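Local coordinates for Sel1 repeat family protein (Pseudomonas aeruginosa, PDB 6LCH) that probably serves as an immunity protein against the type VI secretion effector PldB, built as an all-helical solenoid of Sel1 repeats, at residues C10-E13 / K14-L17; P22-D25 / A26-R29; P44-V47 / G48-K52; D86-Q89 / K90-D93. All coordinates share one frame; numbering follows the deposited sequence.

Contact 1: residues C10-E13 / K14-L17; sequences CVNE and KDHL
Asn12 meets the residues after it through both its carbonyl groups. Its side-chain OD1 accepts the backbone N of Lys14 at 3.1 Å, with the donor in the amide's carbonyl plane and on a lone pair. Its backbone O takes the N of Asp15 at 2.9 Å, that donor standing above the carbonyl plane. A weaker bond, 3.5 Å from His16 N to Glu13 O, continues the winding. One water adds a polar bridge, accepting from Asn12 N and donating to Asp15 OD2 at 2.5 Å. The bond to Asn12 OD1 closes an Asx turn, and that to Asn12 O a type I beta turn over Asn12-Asp15, in the loop that leads towards helix 22-34. The disulfide from Cys10 to Cys159 ties the start of this loop to helix 150-162, and Glu13 OE2 is hydrogen-bonded to Asn132. Van der Waals contacts fill in around the turn. The Lys14 chain, bent at chi3 (-120°), curls round OD1 of Asn12 and brings CE to 3.2 Å from it. Val11 CG2 comes in plane to the edge of the His16 ring, 3.4 Å from NE2, while Asn12 O lies over one face of the ring. Leu17 CG rests 3.5 Å from Glu13 O.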
# COMPACT_ATOMS: atom_id res chain seq x y z
N CYS A 10 -13.83 3.24 11.58
CA CYS A 10 -13.15 2.38 10.62
C CYS A 10 -14.17 1.70 9.72
O CYS A 10 -15.00 0.92 10.19
CB CYS A 10 -12.30 1.34 11.34
SG CYS A 10 -11.38 0.27 10.22
N VAL A 11 -14.09 1.99 8.42
CA VAL A 11 -15.03 1.44 7.45
C VAL A 11 -14.25 0.76 6.33
O VAL A 11 -13.14 1.16 5.98
CB VAL A 11 -15.98 2.53 6.88
CG1 VAL A 11 -16.80 3.15 8.01
CG2 VAL A 11 -15.20 3.59 6.13
N ASN A 12 -14.85 -0.28 5.76
CA ASN A 12 -14.22 -0.99 4.67
C ASN A 12 -14.31 -0.16 3.39
O ASN A 12 -15.40 0.27 2.99
CB ASN A 12 -14.88 -2.35 4.47
CG ASN A 12 -13.91 -3.39 3.95
OD1 ASN A 12 -13.39 -3.27 2.85
ND2 ASN A 12 -13.66 -4.42 4.76
N GLU A 13 -13.16 0.06 2.75
CA GLU A 13 -13.16 0.77 1.47
C GLU A 13 -13.98 0.03 0.42
O GLU A 13 -14.46 0.65 -0.53
CB GLU A 13 -11.73 0.97 0.98
CG GLU A 13 -11.58 2.03 -0.09
CD GLU A 13 -10.25 1.98 -0.79
OE1 GLU A 13 -9.84 0.88 -1.21
OE2 GLU A 13 -9.60 3.04 -0.92
N LYS A 14 -14.14 -1.29 0.58
CA LYS A 14 -14.98 -2.11 -0.30
C LYS A 14 -16.48 -1.90 -0.06
O LYS A 14 -17.30 -2.65 -0.61
CB LYS A 14 -14.63 -3.59 -0.11
CG LYS A 14 -13.24 -3.96 -0.61
CD LYS A 14 -12.70 -5.16 0.15
CE LYS A 14 -11.40 -4.83 0.87
NZ LYS A 14 -11.10 -5.82 1.95
N ASP A 15 -16.86 -0.87 0.70
CA ASP A 15 -18.26 -0.53 0.93
C ASP A 15 -18.73 0.68 0.12
O ASP A 15 -19.93 0.80 -0.12
CB ASP A 15 -18.50 -0.23 2.42
CG ASP A 15 -18.48 -1.48 3.28
OD1 ASP A 15 -18.11 -2.55 2.76
OD2 ASP A 15 -18.83 -1.38 4.47
N HIS A 16 -17.81 1.56 -0.29
CA HIS A 16 -18.19 2.77 -1.02
C HIS A 16 -17.52 2.81 -2.39
O HIS A 16 -16.92 3.82 -2.77
CB HIS A 16 -17.81 4.02 -0.22
CG HIS A 16 -17.75 3.80 1.26
ND1 HIS A 16 -18.81 3.29 1.98
CD2 HIS A 16 -16.77 4.04 2.16
CE1 HIS A 16 -18.47 3.22 3.25
NE2 HIS A 16 -17.24 3.67 3.39
N LEU A 17 -17.59 1.70 -3.14
CA LEU A 17 -17.04 1.62 -4.48
C LEU A 17 -18.15 1.44 -5.50
O LEU A 17 -19.15 0.77 -5.23
CB LEU A 17 -16.04 0.46 -4.63
CG LEU A 17 -14.65 0.60 -3.99
CD1 LEU A 17 -13.80 -0.65 -4.22
CD2 LEU A 17 -13.93 1.86 -4.47
O HOH W 1 -17.35 -1.09 6.48

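Contact 2: residues P22-D25 / A26-R29; sequences PQAD and AWYR
Gln23 crosses the Trp27 indole obliquely, CG over the face and the amide, 27° from the ring plane, beyond the rim. With CG anti to the backbone N (chi1 172°) and the chain extended, this methylene makes a CH-pi contact, 3.9 Å from the centroid of the six-membered ring. Further out, NE2 comes to 3.4 Å from CZ2 of Trp27. Gln23 O also sits over a face of the indole, towards its rim, so backbone and side chain of one residue both meet it. Asp25 and Arg29 are turned differently: Asp25 OD2 lies in the guanidinium plane and receives NE of Arg29 in a nearly straight salt bridge of 2.6 Å (176°), yet NE comes from above the carboxylate plane. Arg29 NH2 adds a weak bond to the same oxygen at 3.3 Å. The other oxygen, OD1, is hydrogen-bonded to His58, whose ring stacks on Tyr28, so the carboxylate links the exposed arginine to the loop between helices 43-55 and 59-70. Ala24 CB is buried against Ala53. Such i to i+4 pairs, over backbone bonds like Tyr28 N to Ala24 O, belong to an alpha helix, here the opening turns of helix 22-34.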
# COMPACT_ATOMS: atom_id res chain seq x y z
N PRO A 22 -17.68 -5.36 -16.20
CA PRO A 22 -16.92 -6.50 -16.75
C PRO A 22 -16.13 -6.19 -18.02
O PRO A 22 -14.95 -6.54 -18.10
CB PRO A 22 -18.01 -7.55 -16.99
CG PRO A 22 -19.04 -7.23 -15.95
CD PRO A 22 -19.07 -5.73 -15.86
N GLN A 23 -16.76 -5.56 -19.03
CA GLN A 23 -16.03 -5.20 -20.25
C GLN A 23 -14.81 -4.33 -19.95
O GLN A 23 -13.74 -4.52 -20.53
CB GLN A 23 -16.94 -4.47 -21.24
CG GLN A 23 -16.17 -3.90 -22.43
CD GLN A 23 -17.01 -3.06 -23.40
OE1 GLN A 23 -17.78 -2.19 -23.00
NE2 GLN A 23 -16.91 -3.37 -24.69
N ALA A 24 -14.98 -3.35 -19.06
CA ALA A 24 -13.88 -2.43 -18.77
C ALA A 24 -12.78 -3.11 -17.96
O ALA A 24 -11.60 -2.87 -18.20
CB ALA A 24 -14.41 -1.20 -18.04
N ASP A 25 -13.16 -3.96 -17.01
CA ASP A 25 -12.16 -4.63 -16.18
C ASP A 25 -11.29 -5.56 -17.00
O ASP A 25 -10.12 -5.79 -16.65
CB ASP A 25 -12.85 -5.40 -15.05
CG ASP A 25 -11.87 -5.89 -14.00
OD1 ASP A 25 -11.31 -5.05 -13.27
OD2 ASP A 25 -11.66 -7.12 -13.91
N ALA A 26 -11.82 -6.11 -18.10
CA ALA A 26 -11.01 -6.93 -18.99
C ALA A 26 -9.97 -6.09 -19.70
O ALA A 26 -8.81 -6.51 -19.84
CB ALA A 26 -11.91 -7.66 -19.99
N TRP A 27 -10.35 -4.90 -20.18
CA TRP A 27 -9.37 -3.98 -20.75
C TRP A 27 -8.30 -3.63 -19.72
O TRP A 27 -7.10 -3.60 -20.04
CB TRP A 27 -10.04 -2.70 -21.22
CG TRP A 27 -10.94 -2.85 -22.38
CD1 TRP A 27 -10.83 -3.75 -23.39
CD2 TRP A 27 -12.08 -2.05 -22.66
NE1 TRP A 27 -11.85 -3.57 -24.29
CE2 TRP A 27 -12.64 -2.53 -23.86
CE3 TRP A 27 -12.70 -0.98 -22.01
CZ2 TRP A 27 -13.78 -1.98 -24.43
CZ3 TRP A 27 -13.83 -0.43 -22.58
CH2 TRP A 27 -14.36 -0.93 -23.77
N TYR A 28 -8.73 -3.36 -18.49
CA TYR A 28 -7.81 -2.92 -17.45
C TYR A 28 -6.80 -4.01 -17.11
O TYR A 28 -5.60 -3.74 -16.99
CB TYR A 28 -8.61 -2.52 -16.21
CG TYR A 28 -7.81 -2.54 -14.93
CD1 TYR A 28 -7.92 -3.59 -14.04
CD2 TYR A 28 -6.96 -1.49 -14.62
CE1 TYR A 28 -7.20 -3.61 -12.87
CE2 TYR A 28 -6.22 -1.50 -13.45
CZ TYR A 28 -6.35 -2.56 -12.58
OH TYR A 28 -5.63 -2.57 -11.41
N ARG A 29 -7.27 -5.24 -16.93
CA ARG A 29 -6.39 -6.34 -16.55
C ARG A 29 -5.43 -6.71 -17.68
O ARG A 29 -4.30 -7.15 -17.41
CB ARG A 29 -7.21 -7.55 -16.12
CG ARG A 29 -7.74 -7.45 -14.70
CD ARG A 29 -8.49 -8.71 -14.29
NE ARG A 29 -9.85 -8.74 -14.83
CZ ARG A 29 -10.26 -9.57 -15.79
NH1 ARG A 29 -9.41 -10.43 -16.33
NH2 ARG A 29 -11.51 -9.52 -16.22

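Contact 3: residues P44-V47 / G48-K52; sequences PRIV and GLYSK
The closest grip is between Val47 and Ser51. The backbone O of Val47 is held twice, by Ser51 N at 2.8 Å and by Ser51 OG at 2.7 Å, the two donors reaching it from opposite faces of the carbonyl plane. A chi1 of -50° holds the hydroxyl beside its own backbone N and thereby turns it back to the carbonyl one turn earlier; the same OG lies 3.7 Å from Val47 CG1. The buried packing belongs to Ile46 and Tyr50, which run side by side and point the same way, with Ile46 CG2 against CE2 of the ring at 3.8 Å. The OH of Tyr50 is hydrogen-bonded to Asn64. Leu49 is buried too, against Glu30 and Ala31, and exposed Arg45 touches it lightly, CG to Leu49 CD1 at 3.9 Å. From there the extended arginine runs to a long, weak ion pair with Glu30. Its NH1 stays 5.9 Å from NZ of the exposed Lys52, like charges that do not touch, and the lysine instead makes a cation-pi contact with Trp27. The i+4 to i backbone bonds, such as Leu49 N to Arg45 O (172°), are those of an alpha helix. Residues 48-52 fall in a partial Sel1 repeat, and Tyr50 touches both helix 22-34, at Tyr28, and helix 59-70, as in the packed helices of Sel1/TPR-type solenoids.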
# COMPACT_ATOMS: atom_id res chain seq x y z
N PRO A 44 1.46 2.68 -26.43
CA PRO A 44 0.22 3.14 -27.07
C PRO A 44 -0.95 2.21 -26.83
O PRO A 44 -2.08 2.67 -26.61
CB PRO A 44 0.60 3.23 -28.55
CG PRO A 44 2.06 3.50 -28.54
CD PRO A 44 2.60 2.71 -27.38
N ARG A 45 -0.71 0.89 -26.84
CA ARG A 45 -1.79 -0.05 -26.56
C ARG A 45 -2.18 -0.02 -25.09
O ARG A 45 -3.38 -0.05 -24.77
CB ARG A 45 -1.38 -1.46 -26.97
CG ARG A 45 -2.38 -2.52 -26.57
CD ARG A 45 -2.00 -3.88 -27.12
NE ARG A 45 -3.15 -4.78 -27.20
CZ ARG A 45 -4.13 -4.69 -28.09
NH1 ARG A 45 -4.11 -3.73 -29.01
NH2 ARG A 45 -5.13 -5.56 -28.08
N ILE A 46 -1.20 0.03 -24.19
CA ILE A 46 -1.50 0.08 -22.76
C ILE A 46 -2.38 1.28 -22.45
O ILE A 46 -3.39 1.17 -21.74
CB ILE A 46 -0.20 0.09 -21.94
CG1 ILE A 46 0.54 -1.23 -22.08
CG2 ILE A 46 -0.49 0.37 -20.47
CD1 ILE A 46 1.96 -1.18 -21.56
N VAL A 47 -2.01 2.45 -22.98
CA VAL A 47 -2.80 3.66 -22.77
C VAL A 47 -4.20 3.49 -23.35
O VAL A 47 -5.20 3.89 -22.74
CB VAL A 47 -2.08 4.88 -23.37
CG1 VAL A 47 -3.01 6.09 -23.40
CG2 VAL A 47 -0.81 5.19 -22.59
N GLY A 48 -4.30 2.89 -24.54
CA GLY A 48 -5.60 2.69 -25.16
C GLY A 48 -6.54 1.89 -24.27
O GLY A 48 -7.66 2.31 -23.99
N LEU A 49 -6.08 0.72 -23.81
CA LEU A 49 -6.90 -0.12 -22.94
C LEU A 49 -7.28 0.61 -21.66
O LEU A 49 -8.45 0.67 -21.29
CB LEU A 49 -6.16 -1.41 -22.62
CG LEU A 49 -5.91 -2.34 -23.81
CD1 LEU A 49 -4.71 -3.22 -23.53
CD2 LEU A 49 -7.15 -3.17 -24.10
N TYR A 50 -6.27 1.16 -20.96
CA TYR A 50 -6.53 1.90 -19.73
C TYR A 50 -7.57 2.99 -19.94
O TYR A 50 -8.52 3.12 -19.16
CB TYR A 50 -5.22 2.51 -19.21
CG TYR A 50 -4.43 1.62 -18.27
CD1 TYR A 50 -5.04 0.57 -17.60
CD2 TYR A 50 -3.08 1.85 -18.05
CE1 TYR A 50 -4.32 -0.23 -16.73
CE2 TYR A 50 -2.35 1.06 -17.19
CZ TYR A 50 -2.97 0.02 -16.54
OH TYR A 50 -2.24 -0.78 -15.68
N SER A 51 -7.39 3.81 -20.99
CA SER A 51 -8.32 4.91 -21.22
C SER A 51 -9.71 4.40 -21.56
O SER A 51 -10.71 4.91 -21.04
CB SER A 51 -7.79 5.81 -22.34
OG SER A 51 -6.44 6.16 -22.10
N LYS A 52 -9.79 3.38 -22.42
CA LYS A 52 -11.07 2.76 -22.74
C LYS A 52 -11.79 2.30 -21.47
O LYS A 52 -12.99 2.52 -21.31
CB LYS A 52 -10.86 1.58 -23.68
CG LYS A 52 -10.74 1.94 -25.15
CD LYS A 52 -10.50 0.70 -26.02
CE LYS A 52 -9.04 0.27 -26.01
NZ LYS A 52 -8.80 -1.05 -26.68

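Contact 4: residues D86-Q89 / K90-D93; sequences DLYQ and KMID
Gln89 reaches forward one turn to Asp93, and its side chain can be followed outward. CB sits against the backbone N of Lys90, 3.3 Å away. CG, still beside the helix, comes no closer than 4.1 Å to Asp93 OD1. There the chain bends, chi2 of 57° swinging the amide towards the C-terminal end of the helix, and CD carries it to 4.0 Å from Asp93 OD1. At the tip, NE2 gives a hydrogen bond of 3.0 Å to Asp93 OD1 at 157°. The carboxylate oxygen lies near the amide plane, whereas NE2 approaches from above the carboxylate plane, 41° out of it; the two side chains meet at about a right angle. NE2 also rests 3.8 Å from CG2 of Ile92. Asp93 is in turn held by its backbone N, which binds Gln89 O at 2.8 Å, so side chain and main chain link the same pair. On another side, Lys90 drapes its CG, CD and CE along Asp86 O, with CE at 3.2 Å. Its NZ makes no ion pair with Asp86, whose OD2 is instead hydrogen-bonded to Gln82. Tyr88 and Met91 are both buried, touching Asp102 of helix 97-107 and reaching helix 59-70 as well, Tyr88 at Ala66 and Met91 at Met62. These are the last two turns of helix 81-93, within a Sel1 repeat, where one helix packs against those before and after it in the chain, 59-70 and 97-107, in the manner of the TPR-like solenoid.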
# COMPACT_ATOMS: atom_id res chain seq x y z
N ASP A 86 -7.62 15.24 -14.38
CA ASP A 86 -8.95 14.94 -14.90
C ASP A 86 -9.36 13.51 -14.56
O ASP A 86 -10.54 13.25 -14.28
CB ASP A 86 -8.98 15.17 -16.41
CG ASP A 86 -8.64 16.60 -16.78
OD1 ASP A 86 -8.36 16.85 -17.97
OD2 ASP A 86 -8.65 17.47 -15.88
N LEU A 87 -8.41 12.58 -14.59
CA LEU A 87 -8.72 11.21 -14.16
C LEU A 87 -9.01 11.16 -12.67
O LEU A 87 -9.90 10.42 -12.24
CB LEU A 87 -7.56 10.28 -14.51
CG LEU A 87 -7.50 9.81 -15.97
CD1 LEU A 87 -6.09 9.36 -16.32
CD2 LEU A 87 -8.50 8.70 -16.23
N TYR A 88 -8.27 11.93 -11.87
CA TYR A 88 -8.54 11.98 -10.43
C TYR A 88 -9.91 12.59 -10.13
O TYR A 88 -10.58 12.15 -9.20
CB TYR A 88 -7.42 12.76 -9.72
CG TYR A 88 -6.06 12.06 -9.77
CD1 TYR A 88 -5.98 10.70 -9.90
CD2 TYR A 88 -4.88 12.77 -9.69
CE1 TYR A 88 -4.76 10.03 -9.94
CE2 TYR A 88 -3.65 12.11 -9.74
CZ TYR A 88 -3.60 10.74 -9.86
OH TYR A 88 -2.39 10.09 -9.90
N GLN A 89 -10.34 13.57 -10.92
CA GLN A 89 -11.66 14.17 -10.70
C GLN A 89 -12.78 13.22 -11.12
O GLN A 89 -13.86 13.23 -10.51
CB GLN A 89 -11.78 15.49 -11.46
CG GLN A 89 -13.07 16.26 -11.16
CD GLN A 89 -13.25 16.54 -9.69
OE1 GLN A 89 -12.34 17.02 -9.01
NE2 GLN A 89 -14.45 16.26 -9.17
N LYS A 90 -12.56 12.41 -12.15
CA LYS A 90 -13.55 11.40 -12.51
C LYS A 90 -13.69 10.36 -11.40
O LYS A 90 -14.80 9.87 -11.14
CB LYS A 90 -13.18 10.74 -13.84
CG LYS A 90 -13.24 11.68 -15.03
CD LYS A 90 -12.39 11.17 -16.19
CE LYS A 90 -11.89 12.32 -17.06
NZ LYS A 90 -12.99 13.14 -17.62
N MET A 91 -12.59 10.02 -10.74
CA MET A 91 -12.65 9.12 -9.59
C MET A 91 -13.48 9.73 -8.47
O MET A 91 -14.31 9.06 -7.84
CB MET A 91 -11.24 8.81 -9.08
CG MET A 91 -10.39 8.05 -10.06
SD MET A 91 -9.01 7.23 -9.26
CE MET A 91 -7.69 8.18 -9.84
N ILE A 92 -13.24 11.01 -8.19
CA ILE A 92 -13.98 11.71 -7.15
C ILE A 92 -15.46 11.82 -7.53
O ILE A 92 -16.35 11.68 -6.68
CB ILE A 92 -13.34 13.09 -6.90
CG1 ILE A 92 -12.03 12.94 -6.14
CG2 ILE A 92 -14.30 14.01 -6.17
CD1 ILE A 92 -11.31 14.25 -5.87
N ASP A 93 -15.74 12.04 -8.83
CA ASP A 93 -17.12 12.12 -9.29
C ASP A 93 -17.90 10.86 -8.93
O ASP A 93 -19.10 10.93 -8.66
CB ASP A 93 -17.17 12.34 -10.80
CG ASP A 93 -16.84 13.76 -11.18
OD1 ASP A 93 -16.73 14.62 -10.28
OD2 ASP A 93 -16.69 14.02 -12.39

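The four contacts follow in series along the N-terminal part of the chain: a loop turn (contact 1), then helices 22-34, 43-55 and 81-93. Contacts 2 and 3 touch directly, their centres about 11 Å apart, where the antiparallel helices 22-34 and 43-55 pack: Tyr28 CD2 meets Tyr50 CE1 at 3.6 Å, and Trp27 lies on Leu49. Contact 4 is about 17 Å from contact 3 and 18 Å from contact 2, centre to centre; helix 59-70 touches all three. Contact 1 lies about 18 Å from contact 4; both pack on helix 97-107. The leading segment thus runs back along later helices of the Sel1 solenoid.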